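Local atomic coordinates of putative polyketide synthase (Brevibacillus brevis, PDB entry 5HU7), a protein that probably catalyses dehydration of beta-hydroxyacyl intermediates to unsaturated acyl chains, as the dehydratase domain of a trans-AT polyketide synthase. Residues A[53-58]-A[240-245]; A[139-144]-A[285-290]; A[147-152]-A[181-186]; A[187-192]-A[221-226]; A[273-278]-A[293-298]. All blocks are in the same frame, centred on the assembly; numbering follows the deposited sequence.

Contact 1. Residues A[53-58]-A[240-245]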
# COMPACT_ATOMS: atom_id res chain seq x y z
N ILE A 53 16.18 -16.55 5.75
CA ILE A 53 16.45 -15.10 5.61
C ILE A 53 15.31 -14.31 4.97
O ILE A 53 15.18 -13.11 5.21
CB ILE A 53 17.77 -14.81 4.85
CG1 ILE A 53 17.79 -15.57 3.47
CG2 ILE A 53 18.96 -15.16 5.77
CD1 ILE A 53 18.82 -15.16 2.54
N ALA A 54 14.49 -14.96 4.16
CA ALA A 54 13.39 -14.27 3.52
C ALA A 54 12.38 -13.76 4.56
O ALA A 54 11.84 -12.68 4.38
CB ALA A 54 12.71 -15.16 2.52
N TYR A 55 12.23 -14.49 5.70
CA TYR A 55 11.35 -14.07 6.78
C TYR A 55 11.87 -12.80 7.45
O TYR A 55 11.08 -11.94 7.82
CB TYR A 55 11.27 -15.16 7.86
CG TYR A 55 10.54 -16.42 7.44
CD1 TYR A 55 9.15 -16.47 7.41
CD2 TYR A 55 11.24 -17.59 7.21
CE1 TYR A 55 8.47 -17.67 7.15
CE2 TYR A 55 10.58 -18.79 6.93
CZ TYR A 55 9.20 -18.83 6.94
OH TYR A 55 8.55 -20.00 6.71
N LEU A 56 13.20 -12.68 7.60
CA LEU A 56 13.81 -11.52 8.24
C LEU A 56 13.78 -10.31 7.35
O LEU A 56 13.49 -9.20 7.81
CB LEU A 56 15.24 -11.84 8.62
CG LEU A 56 15.46 -13.04 9.55
CD1 LEU A 56 16.95 -13.31 9.70
CD2 LEU A 56 14.83 -12.81 10.88
N GLU A 57 14.11 -10.51 6.09
CA GLU A 57 14.09 -9.48 5.04
C GLU A 57 12.66 -8.92 4.82
O GLU A 57 12.50 -7.70 4.73
CB GLU A 57 14.65 -10.07 3.74
CG GLU A 57 14.82 -9.10 2.59
CD GLU A 57 15.57 -7.83 2.90
OE1 GLU A 57 16.56 -7.91 3.66
OE2 GLU A 57 15.17 -6.75 2.42
N MET A 58 11.64 -9.79 4.78
CA MET A 58 10.23 -9.40 4.63
C MET A 58 9.76 -8.56 5.83
O MET A 58 9.17 -7.51 5.66
CB MET A 58 9.32 -10.62 4.45
CG MET A 58 7.97 -10.28 3.88
SD MET A 58 6.73 -11.61 3.92
CE MET A 58 7.42 -12.71 2.94
N GLY A 240 12.71 -26.10 8.25
CA GLY A 240 12.14 -24.79 7.93
C GLY A 240 11.91 -23.85 9.12
O GLY A 240 11.47 -22.72 8.91
N THR A 241 12.22 -24.27 10.35
CA THR A 241 12.06 -23.41 11.52
C THR A 241 13.38 -22.79 11.99
O THR A 241 14.46 -23.29 11.72
CB THR A 241 11.39 -24.15 12.70
OG1 THR A 241 12.29 -25.09 13.27
CG2 THR A 241 10.05 -24.79 12.33
N PHE A 242 13.27 -21.72 12.74
CA PHE A 242 14.40 -21.10 13.38
C PHE A 242 13.93 -20.14 14.46
O PHE A 242 12.78 -19.74 14.48
CB PHE A 242 15.29 -20.35 12.37
CG PHE A 242 14.73 -19.02 11.90
CD1 PHE A 242 14.98 -17.84 12.61
CD2 PHE A 242 14.00 -18.93 10.73
CE1 PHE A 242 14.57 -16.61 12.11
CE2 PHE A 242 13.58 -17.70 10.24
CZ PHE A 242 13.88 -16.55 10.92
N THR A 243 14.86 -19.80 15.37
CA THR A 243 14.70 -18.79 16.40
C THR A 243 15.92 -17.87 16.33
O THR A 243 17.01 -18.31 15.96
CB THR A 243 14.54 -19.38 17.81
OG1 THR A 243 15.67 -20.18 18.11
CG2 THR A 243 13.25 -20.18 17.98
N LEU A 244 15.73 -16.59 16.68
CA LEU A 244 16.83 -15.63 16.68
C LEU A 244 16.61 -14.66 17.79
O LEU A 244 15.64 -13.91 17.77
CB LEU A 244 16.91 -14.97 15.30
CG LEU A 244 17.86 -13.81 15.06
CD1 LEU A 244 19.23 -14.18 15.25
CD2 LEU A 244 17.70 -13.31 13.64
N GLU A 245 17.48 -14.69 18.78
CA GLU A 245 17.34 -13.81 19.93
C GLU A 245 17.48 -12.34 19.59
O GLU A 245 16.70 -11.55 20.10
CB GLU A 245 18.31 -14.20 21.06
CG GLU A 245 17.70 -15.17 22.06
CD GLU A 245 16.39 -14.69 22.67
OE1 GLU A 245 16.41 -13.68 23.42
OE2 GLU A 245 15.33 -15.26 22.32
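Tyr55 and Leu56 of helix 52-65 close over Phe242 and Leu244 of strand 241-249. The arrangement is consistent with the double hot-dog fold of polyketide synthase dehydratases, in which the long helix of the first hot dog also touches a strand of the second. Helix segment and strand segment cross at -51°, with their axes 10.6 Å apart at closest approach, and side chains span most of the gap.

Leu56 can be followed outward. Its CB points to the strand, and chi1 of -58° puts CG anti to the carbonyl carbon, where it lies 4.1 Å from Phe242 CZ. The chain then forks. CD1 goes to Leu244 CD2, at 4.0 Å. CD2 wedges between the two strand residues, 3.9 Å from Phe242 CZ and 4.0 Å from Leu244 CD2. The Phe242 ring receives this methyl at its edge, near the ring plane, and not over a face.

At CE2 the same ring meets Tyr55. Chi1 of 76° sets Phe242 CG between the backbone N and the carbonyl carbon, the crowded position. The tyrosine's own hydroxyl is engaged beyond the contact, in a hydrogen bond to the backbone N of Leu88, and its ring makes an edge-to-face pair with Phe50; both probably limit its rotation. Strand 76-84 flanks the site, with Val82 and Thr84 touching Phe242. In the plane of the Phe242 ring, at its rim, Tyr55 CD2 sits 3.8 Å from Phe242 CE2.

Contact 2. Residues A[139-144]-A[285-290]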
# COMPACT_ATOMS: atom_id res chain seq x y z
N GLU A 139 27.78 3.01 18.49
CA GLU A 139 29.06 2.39 18.23
C GLU A 139 28.88 1.17 17.34
O GLU A 139 28.49 0.11 17.84
CB GLU A 139 29.73 2.03 19.57
CG GLU A 139 31.25 1.90 19.48
CD GLU A 139 31.92 1.62 20.81
OE1 GLU A 139 31.33 0.90 21.64
OE2 GLU A 139 33.05 2.13 21.03
N VAL A 140 29.12 1.31 16.03
CA VAL A 140 29.00 0.19 15.07
C VAL A 140 30.23 -0.71 15.26
O VAL A 140 31.35 -0.20 15.25
CB VAL A 140 28.83 0.68 13.61
CG1 VAL A 140 28.96 -0.47 12.60
CG2 VAL A 140 27.49 1.39 13.45
N PRO A 141 30.07 -2.02 15.52
CA PRO A 141 31.25 -2.86 15.77
C PRO A 141 32.03 -3.23 14.51
O PRO A 141 31.58 -3.05 13.38
CB PRO A 141 30.67 -4.08 16.49
CG PRO A 141 29.29 -4.20 16.01
CD PRO A 141 28.82 -2.82 15.60
N THR A 142 33.25 -3.67 14.72
CA THR A 142 34.17 -4.04 13.66
C THR A 142 34.88 -5.34 13.98
O THR A 142 34.92 -5.78 15.13
CB THR A 142 35.24 -2.96 13.48
OG1 THR A 142 35.97 -2.88 14.70
CG2 THR A 142 34.66 -1.60 13.15
N LEU A 143 35.48 -5.92 12.96
CA LEU A 143 36.28 -7.13 13.07
C LEU A 143 37.66 -6.79 12.59
O LEU A 143 37.80 -6.01 11.66
CB LEU A 143 35.72 -8.24 12.17
CG LEU A 143 34.32 -8.75 12.51
CD1 LEU A 143 33.95 -9.91 11.62
CD2 LEU A 143 34.22 -9.19 13.98
N ASP A 144 38.67 -7.35 13.25
CA ASP A 144 40.06 -7.19 12.85
C ASP A 144 40.29 -8.44 11.97
O ASP A 144 40.57 -9.52 12.48
CB ASP A 144 40.96 -7.16 14.10
CG ASP A 144 42.44 -6.89 13.84
OD1 ASP A 144 42.82 -6.68 12.67
OD2 ASP A 144 43.21 -6.83 14.82
N GLY A 285 36.15 -4.95 7.48
CA GLY A 285 35.80 -5.46 8.80
C GLY A 285 34.66 -4.72 9.47
O GLY A 285 34.29 -5.10 10.59
N ARG A 286 34.09 -3.67 8.84
CA ARG A 286 32.96 -2.94 9.43
C ARG A 286 31.70 -3.81 9.36
O ARG A 286 31.24 -4.16 8.26
CB ARG A 286 32.74 -1.57 8.76
CG ARG A 286 31.60 -0.74 9.42
CD ARG A 286 31.53 0.70 8.93
NE ARG A 286 32.65 1.53 9.39
CZ ARG A 286 32.75 2.11 10.59
NH1 ARG A 286 31.79 1.96 11.50
NH2 ARG A 286 33.82 2.84 10.89
N ILE A 287 31.16 -4.17 10.52
CA ILE A 287 29.99 -5.05 10.60
C ILE A 287 28.72 -4.29 10.19
O ILE A 287 28.47 -3.18 10.67
CB ILE A 287 29.86 -5.66 12.03
CG1 ILE A 287 31.04 -6.58 12.30
CG2 ILE A 287 28.53 -6.42 12.18
CD1 ILE A 287 31.30 -6.88 13.68
N GLY A 288 27.97 -4.89 9.28
CA GLY A 288 26.70 -4.36 8.82
C GLY A 288 25.51 -5.05 9.46
O GLY A 288 24.45 -4.45 9.56
N ILE A 289 25.66 -6.36 9.82
CA ILE A 289 24.60 -7.17 10.42
C ILE A 289 25.19 -8.12 11.47
O ILE A 289 26.13 -8.86 11.20
CB ILE A 289 23.82 -8.01 9.36
CG1 ILE A 289 23.24 -7.14 8.22
CG2 ILE A 289 22.71 -8.82 10.05
CD1 ILE A 289 22.96 -7.89 6.97
N ARG A 290 24.58 -8.16 12.64
CA ARG A 290 24.96 -9.05 13.72
C ARG A 290 23.72 -9.87 14.12
O ARG A 290 22.67 -9.29 14.35
CB ARG A 290 25.50 -8.25 14.89
CG ARG A 290 25.55 -9.01 16.20
CD ARG A 290 26.17 -8.18 17.28
NE ARG A 290 27.61 -8.00 17.08
CZ ARG A 290 28.40 -7.28 17.87
NH1 ARG A 290 27.90 -6.61 18.90
NH2 ARG A 290 29.70 -7.20 17.61
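A single beta bridge between Thr142 and Arg286 fastens the connecting loop 139-144 to the start of strand 287-298. Two backbone bonds flank it: Ile287 N gives its hydrogen to Pro141 O at 3.1 Å, and Leu143 N gives one to Gly285 O at 2.8 Å. Gly285 comes so close that a beta carbon there would run into Leu143 O; instead its CA lies 3.5 Å from that oxygen in a CA-H...O contact.

Ile287 points its side chain toward the loop. With chi1 at -65° its CG1 turns anti to the carbonyl carbon, and CD1 rests 3.7 Å from Leu143 CG, the two side chains meeting at about a right angle; the same methyl also touches Pro141 CB.

Two arginines border the loop in different ways. Pro141 CG stands over one face of the Arg290 guanidinium, toward its rim, 3.4 Å from Arg290 NH2. That NH2 also forms a salt bridge with Glu279, which should help to hold the plane in place. Arg286 presents an edge instead, its NH1 3.9 Å from Val140 CB.

The loop thus runs from strand 125-135 to helix 145-150 across the end of the 276-281/287-298 hairpin, just before the classic bulge of Gly288 and Ile289 opposite Leu280, with Tyr250 packed beside Pro141 and Ile287.

Contact 3. Residues A[147-152]-A[181-186]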
# COMPACT_ATOMS: atom_id res chain seq x y z
N ALA A 147 43.96 -10.17 11.84
CA ALA A 147 44.19 -10.90 13.09
C ALA A 147 43.40 -12.22 13.12
O ALA A 147 43.96 -13.24 13.50
CB ALA A 147 43.81 -10.05 14.29
N LEU A 148 42.12 -12.20 12.71
CA LEU A 148 41.27 -13.41 12.70
C LEU A 148 41.82 -14.44 11.75
O LEU A 148 41.85 -15.62 12.08
CB LEU A 148 39.80 -13.07 12.35
CG LEU A 148 39.03 -12.31 13.43
CD1 LEU A 148 37.76 -11.68 12.86
CD2 LEU A 148 38.65 -13.22 14.61
N GLN A 149 42.29 -13.98 10.60
CA GLN A 149 42.89 -14.83 9.58
C GLN A 149 44.22 -15.44 10.03
O GLN A 149 44.47 -16.61 9.74
CB GLN A 149 43.10 -14.02 8.30
CG GLN A 149 41.80 -13.59 7.63
CD GLN A 149 42.05 -12.62 6.50
OE1 GLN A 149 43.19 -12.26 6.17
NE2 GLN A 149 40.99 -12.18 5.87
N ALA A 150 45.07 -14.68 10.74
CA ALA A 150 46.39 -15.18 11.21
C ALA A 150 46.26 -16.24 12.31
O ALA A 150 47.16 -17.05 12.49
CB ALA A 150 47.24 -14.03 11.71
N GLU A 151 45.17 -16.20 13.04
CA GLU A 151 44.84 -17.11 14.14
C GLU A 151 44.41 -18.54 13.66
O GLU A 151 44.41 -19.46 14.47
CB GLU A 151 43.67 -16.45 14.95
CG GLU A 151 43.30 -17.09 16.27
CD GLU A 151 41.99 -16.58 16.83
OE1 GLU A 151 41.67 -15.39 16.62
OE2 GLU A 151 41.26 -17.39 17.45
N SER A 152 44.06 -18.74 12.38
CA SER A 152 43.48 -19.99 11.92
C SER A 152 44.47 -21.16 11.86
O SER A 152 45.67 -20.99 11.62
CB SER A 152 42.75 -19.80 10.58
OG SER A 152 43.51 -19.09 9.62
N GLN A 181 36.60 -18.94 0.40
CA GLN A 181 37.48 -19.71 1.27
C GLN A 181 36.99 -19.66 2.69
O GLN A 181 36.23 -18.77 3.04
CB GLN A 181 38.93 -19.21 1.17
CG GLN A 181 39.08 -17.69 1.29
CD GLN A 181 40.49 -17.22 1.03
OE1 GLN A 181 41.41 -17.48 1.81
NE2 GLN A 181 40.69 -16.51 -0.06
N VAL A 182 37.41 -20.63 3.50
CA VAL A 182 37.00 -20.69 4.89
C VAL A 182 38.21 -20.75 5.76
O VAL A 182 38.99 -21.67 5.64
CB VAL A 182 36.06 -21.89 5.16
CG1 VAL A 182 35.72 -22.00 6.63
CG2 VAL A 182 34.80 -21.75 4.33
N TYR A 183 38.32 -19.80 6.68
CA TYR A 183 39.38 -19.73 7.69
C TYR A 183 38.85 -20.36 8.98
O TYR A 183 37.95 -19.83 9.58
CB TYR A 183 39.72 -18.28 7.98
CG TYR A 183 40.36 -17.54 6.83
CD1 TYR A 183 39.59 -16.84 5.91
CD2 TYR A 183 41.74 -17.40 6.75
CE1 TYR A 183 40.18 -16.10 4.90
CE2 TYR A 183 42.33 -16.64 5.75
CZ TYR A 183 41.55 -16.00 4.81
OH TYR A 183 42.12 -15.25 3.82
N ARG A 184 39.44 -21.47 9.43
CA ARG A 184 38.99 -22.12 10.64
C ARG A 184 39.93 -21.88 11.77
O ARG A 184 41.14 -22.09 11.65
CB ARG A 184 38.83 -23.65 10.51
CG ARG A 184 38.19 -24.24 11.81
CD ARG A 184 38.02 -25.74 11.88
NE ARG A 184 39.29 -26.45 11.73
CZ ARG A 184 40.20 -26.61 12.70
NH1 ARG A 184 40.01 -26.10 13.91
NH2 ARG A 184 41.32 -27.29 12.45
N ALA A 185 39.36 -21.62 12.90
CA ALA A 185 40.12 -21.49 14.11
C ALA A 185 39.35 -22.23 15.18
O ALA A 185 38.16 -22.50 15.00
CB ALA A 185 40.23 -20.03 14.49
N PRO A 186 39.96 -22.50 16.34
CA PRO A 186 39.20 -23.10 17.44
C PRO A 186 38.13 -22.11 17.92
O PRO A 186 38.46 -20.95 18.20
CB PRO A 186 40.28 -23.37 18.50
CG PRO A 186 41.56 -23.34 17.73
CD PRO A 186 41.35 -22.26 16.75
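This is a surface contact in which the end of a short helix lies on a sheet strand, carried by a Gln149 side chain stacked on the ring of Tyr183. The amide and ring planes are only 4° apart. Gln149 CG sits over one face of the ring, toward its rim, 3.6 Å from Tyr183 CE2, which makes a CH-pi contact. With chi2 at 171° the chain stays extended, and CD continues over the outer end of the ring, 3.8 Å from Tyr183 OH. Glutamine thus covers the tyrosine from CE2 to the hydroxyl.

The same ring is met at its edge by Ser152, whose OG lies in the ring plane 3.8 Å from Tyr183 CD2. Ser152 OG donates to Gln149 O at 2.7 Å, which helps to fix the serine beside the strand. Ser152 CB lies unusually close to Arg184 O, 3.0 Å, a contact whose exact length is doubtful. Farther on, Ala185 CB touches Ser152 CA and, at 4.1 Å, Glu151 OE2.

An alanine in place of Tyr183 would probably leave the flat amide of Gln149 without the surface it lies on, opening a gap beside Ser152 OG and leaving the glutamine freer to turn.

Helix 145-150 therefore sits on strand 179-185 and also touches the strands beyond it: Leu148 packs on His188 and Leu260, and Gln149 on Leu190 and Tyr258, while Ile155 of edge strand 154-157 adjoins Tyr183.

Contact 4. Residues A[187-192]-A[221-226]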
# COMPACT_ATOMS: atom_id res chain seq x y z
N GLY A 187 36.87 -22.51 17.87
CA GLY A 187 35.74 -21.66 18.27
C GLY A 187 35.13 -20.77 17.20
O GLY A 187 34.10 -20.13 17.48
N HIS A 188 35.72 -20.69 15.98
CA HIS A 188 35.13 -19.86 14.92
C HIS A 188 35.50 -20.27 13.50
O HIS A 188 36.51 -20.92 13.27
CB HIS A 188 35.44 -18.35 15.11
CG HIS A 188 36.83 -17.90 14.74
ND1 HIS A 188 37.25 -17.80 13.41
CD2 HIS A 188 37.82 -17.44 15.53
CE1 HIS A 188 38.50 -17.37 13.45
NE2 HIS A 188 38.88 -17.11 14.70
N VAL A 189 34.67 -19.83 12.55
CA VAL A 189 34.92 -19.97 11.13
C VAL A 189 34.72 -18.59 10.54
O VAL A 189 33.77 -17.91 10.91
CB VAL A 189 34.10 -21.07 10.40
CG1 VAL A 189 34.45 -22.44 10.93
CG2 VAL A 189 32.60 -20.84 10.52
N LEU A 190 35.67 -18.13 9.71
CA LEU A 190 35.56 -16.84 9.03
C LEU A 190 35.42 -17.20 7.57
O LEU A 190 36.34 -17.75 6.97
CB LEU A 190 36.76 -15.92 9.28
CG LEU A 190 36.76 -14.62 8.49
CD1 LEU A 190 35.73 -13.65 9.05
CD2 LEU A 190 38.17 -14.00 8.45
N VAL A 191 34.24 -16.95 7.01
CA VAL A 191 33.95 -17.31 5.64
C VAL A 191 34.15 -16.12 4.75
O VAL A 191 33.53 -15.08 4.99
CB VAL A 191 32.48 -17.80 5.51
CG1 VAL A 191 32.18 -18.26 4.10
CG2 VAL A 191 32.19 -18.92 6.49
N LYS A 192 34.94 -16.27 3.69
CA LYS A 192 35.08 -15.22 2.69
C LYS A 192 34.00 -15.50 1.64
O LYS A 192 33.97 -16.59 1.06
CB LYS A 192 36.46 -15.22 2.05
CG LYS A 192 36.65 -14.06 1.08
CD LYS A 192 38.11 -13.87 0.73
CE LYS A 192 38.30 -12.86 -0.37
NZ LYS A 192 37.82 -13.35 -1.69
N ARG A 221 27.48 -25.90 9.51
CA ARG A 221 27.66 -27.36 9.62
C ARG A 221 29.14 -27.72 9.80
O ARG A 221 29.45 -28.65 10.54
CB ARG A 221 27.09 -28.07 8.39
CG ARG A 221 25.58 -28.05 8.34
CD ARG A 221 25.11 -28.48 6.98
NE ARG A 221 23.65 -28.61 6.91
CZ ARG A 221 22.98 -28.89 5.79
NH1 ARG A 221 23.62 -29.06 4.64
NH2 ARG A 221 21.65 -28.99 5.82
N TYR A 222 30.03 -26.98 9.13
CA TYR A 222 31.48 -27.17 9.25
C TYR A 222 31.95 -26.82 10.67
O TYR A 222 32.82 -27.50 11.22
CB TYR A 222 32.24 -26.37 8.18
CG TYR A 222 33.74 -26.44 8.32
CD1 TYR A 222 34.39 -27.65 8.51
CD2 TYR A 222 34.51 -25.28 8.30
CE1 TYR A 222 35.76 -27.71 8.72
CE2 TYR A 222 35.89 -25.33 8.51
CZ TYR A 222 36.52 -26.56 8.69
OH TYR A 222 37.88 -26.66 8.88
N LEU A 223 31.37 -25.77 11.28
CA LEU A 223 31.71 -25.40 12.66
C LEU A 223 31.19 -26.49 13.63
O LEU A 223 31.95 -26.99 14.47
CB LEU A 223 31.08 -24.03 13.02
CG LEU A 223 31.32 -23.51 14.44
CD1 LEU A 223 32.81 -23.43 14.80
CD2 LEU A 223 30.65 -22.16 14.64
N ILE A 224 29.90 -26.86 13.47
CA ILE A 224 29.21 -27.87 14.29
C ILE A 224 29.91 -29.24 14.26
O ILE A 224 30.14 -29.80 15.33
CB ILE A 224 27.70 -27.96 13.90
CG1 ILE A 224 26.96 -26.66 14.35
CG2 ILE A 224 27.03 -29.20 14.52
CD1 ILE A 224 25.64 -26.39 13.63
N THR A 225 30.28 -29.76 13.06
CA THR A 225 30.96 -31.08 12.94
C THR A 225 32.39 -31.13 13.53
O THR A 225 32.81 -32.19 13.99
CB THR A 225 30.97 -31.59 11.48
OG1 THR A 225 31.59 -30.61 10.63
CG2 THR A 225 29.57 -31.96 10.98
N GLU A 226 33.14 -30.01 13.50
CA GLU A 226 34.51 -29.99 14.03
C GLU A 226 34.50 -29.97 15.57
O GLU A 226 35.39 -30.57 16.19
CB GLU A 226 35.32 -28.82 13.43
CG GLU A 226 36.79 -29.13 13.21
CD GLU A 226 37.65 -29.29 14.45
OE1 GLU A 226 37.46 -28.53 15.42
OE2 GLU A 226 38.54 -30.18 14.45
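Val189 CG1 packs against Tyr222 where strand 188-193 meets helix 212-227. Chi1 of -64° carries this methyl to the side of the backbone N, anti to the carbonyl carbon, and there it lies 3.9 Å from Tyr222 CD2 and 4.0 Å from Tyr222 CE2. It approaches the tyrosine ring obliquely, beside the CD2-CE2 bond. The same methyl reaches Leu223 CB more loosely, at 4.3 Å.

Leu223 makes the second touch a little earlier along the strand. Its CD1 packs on the backbone where the strand starts, 4.2 Å from His188 N, next to the carbonyl carbon of Gly187. No hydrogen bond links the two segments; the contact is van der Waals packing.

A second shell helps to position these groups. Tyr222 OH is joined by a weak hydrogen bond to Arg184 NE, and Tyr222 also packs on Val182, so the neighbouring strand 179-185 shares the ring. Leu223 rests on Phe263, while Val189 lies beside Ile261 in strand 258-263. Within the helix, Arg221 O accepts from Thr225 N and Thr225 OG1, one turn on, from opposite faces of its plane, each at 2.9 Å.

Strand and helix segments run nearly antiparallel, at 156°, with axes 8.6 Å apart. A long helix laid against an antiparallel sheet in this way is the central feature of the hot-dog fold, here its second copy.

Contact 5. Residues A[273-278]-A[293-298]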
# COMPACT_ATOMS: atom_id res chain seq x y z
N THR A 273 19.57 -27.65 18.30
CA THR A 273 20.15 -27.30 19.60
C THR A 273 21.34 -26.31 19.46
O THR A 273 21.53 -25.48 20.36
CB THR A 273 20.54 -28.59 20.37
OG1 THR A 273 19.37 -29.39 20.53
CG2 THR A 273 21.16 -28.30 21.75
N ALA A 274 22.14 -26.41 18.36
CA ALA A 274 23.31 -25.54 18.12
C ALA A 274 22.94 -24.06 17.98
O ALA A 274 22.25 -23.71 17.02
CB ALA A 274 24.03 -25.99 16.86
N THR A 275 23.34 -23.19 18.98
CA THR A 275 23.04 -21.76 18.91
C THR A 275 24.27 -20.96 18.46
O THR A 275 25.34 -21.11 19.03
CB THR A 275 22.43 -21.30 20.23
OG1 THR A 275 21.28 -22.10 20.48
CG2 THR A 275 22.01 -19.87 20.19
N LEU A 276 24.08 -20.07 17.48
CA LEU A 276 25.19 -19.32 16.90
C LEU A 276 25.08 -17.82 16.95
O LEU A 276 23.99 -17.25 16.97
CB LEU A 276 25.34 -19.72 15.42
CG LEU A 276 25.39 -21.20 15.14
CD1 LEU A 276 25.35 -21.46 13.69
CD2 LEU A 276 26.67 -21.83 15.73
N ASP A 277 26.26 -17.18 16.89
CA ASP A 277 26.42 -15.75 16.72
C ASP A 277 27.08 -15.58 15.33
O ASP A 277 28.06 -16.28 15.04
CB ASP A 277 27.30 -15.16 17.80
CG ASP A 277 26.69 -15.18 19.20
OD1 ASP A 277 25.46 -15.50 19.32
OD2 ASP A 277 27.40 -14.78 20.15
N ILE A 278 26.50 -14.73 14.47
CA ILE A 278 26.97 -14.48 13.12
C ILE A 278 27.15 -12.99 12.94
O ILE A 278 26.19 -12.24 13.14
CB ILE A 278 26.01 -15.06 12.05
CG1 ILE A 278 25.81 -16.56 12.28
CG2 ILE A 278 26.54 -14.82 10.62
CD1 ILE A 278 24.84 -17.23 11.32
N GLY A 293 22.28 -15.49 18.94
CA GLY A 293 21.38 -16.51 19.42
C GLY A 293 20.55 -17.10 18.32
O GLY A 293 19.36 -17.33 18.52
N PHE A 294 21.20 -17.44 17.17
CA PHE A 294 20.58 -18.02 15.98
C PHE A 294 20.57 -19.55 16.06
O PHE A 294 21.61 -20.17 16.10
CB PHE A 294 21.32 -17.56 14.73
CG PHE A 294 20.70 -18.03 13.43
CD1 PHE A 294 19.38 -17.73 13.12
CD2 PHE A 294 21.42 -18.80 12.53
CE1 PHE A 294 18.80 -18.16 11.92
CE2 PHE A 294 20.85 -19.21 11.32
CZ PHE A 294 19.54 -18.88 11.03
N SER A 295 19.39 -20.13 15.93
CA SER A 295 19.21 -21.58 16.02
C SER A 295 18.24 -22.06 14.97
O SER A 295 17.12 -21.58 14.86
CB SER A 295 18.70 -21.95 17.40
OG SER A 295 18.80 -23.35 17.60
N MET A 296 18.67 -23.00 14.19
CA MET A 296 17.83 -23.60 13.14
C MET A 296 17.31 -24.92 13.65
O MET A 296 18.05 -25.68 14.27
CB MET A 296 18.65 -23.82 11.87
CG MET A 296 19.13 -22.55 11.27
SD MET A 296 20.08 -22.85 9.79
CE MET A 296 21.64 -23.39 10.56
N GLY A 297 16.04 -25.21 13.37
CA GLY A 297 15.44 -26.46 13.80
C GLY A 297 15.75 -27.59 12.83
O GLY A 297 15.90 -27.34 11.63
N SER A 298 15.86 -28.82 13.34
CA SER A 298 16.16 -29.98 12.51
C SER A 298 15.22 -31.15 12.83
O SER A 298 14.44 -31.09 13.78
CB SER A 298 17.62 -30.38 12.68
OG SER A 298 18.01 -30.33 14.04
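Leu276 and Phe294 stand side by side on one face of an antiparallel hairpin, facing each other as a hydrogen-bonded pair. Leu276 N donates to Phe294 O at 2.8 Å, and Phe294 N returns a bond of the same length to Leu276 O, nearly straight at 171° and in the carbonyl plane. Phe294 leaves the strand with CG anti to the backbone N, chi1 -176°; the ring's CD2 lies 4.0 Å from Ile278 CD1. That methyl meets the ring obliquely. Leu276 packs on Thr220 of helix 212-227 and on Ile261 and Phe263, while Phe294 also touches Leu244.

Beside this pair, Thr275 rests on Gly293. Its CG2, anti to the backbone N, presses against the glycine backbone, 3.5 Å from Gly293 CA and 3.6 Å from Gly293 C. Thr275 OG1 points back to Thr273 O in a weak hydrogen bond. An alanine at Thr275 would probably open a gap above Gly293 and leave Thr273 O without this weak bond.

Asp277 uses OD1 to accept from Gly293 N at 3.2 Å, the donor arriving nearly along the C-O axis of the carboxylate.

Gly293, with positive phi, and Phe294 together face Leu276. This is a G1 beta bulge, turning a corner in the long hairpin strand 287-298 of the second hot dog.

From the N terminus, helix segment 53-58 opens contact 1, whose partner 240-245 comes 182 residues later. Before that closure the chain starts contact 2 at 139-144, then completes contact 3 (147-152 to 181-186) and contact 4 (187-192 to 221-226) one after the other, both lying within the spans of contacts 1 and 2. Contact 2 closes at 285-290, so it crosses contact 1, and it also crosses contact 5, which runs from 273-278 to 293-298. Contact 1 joins the two hot dogs; contact 2 ties their linker to the second; contacts 3, 4 and 5 secure that second sheet, its helices and its hairpin.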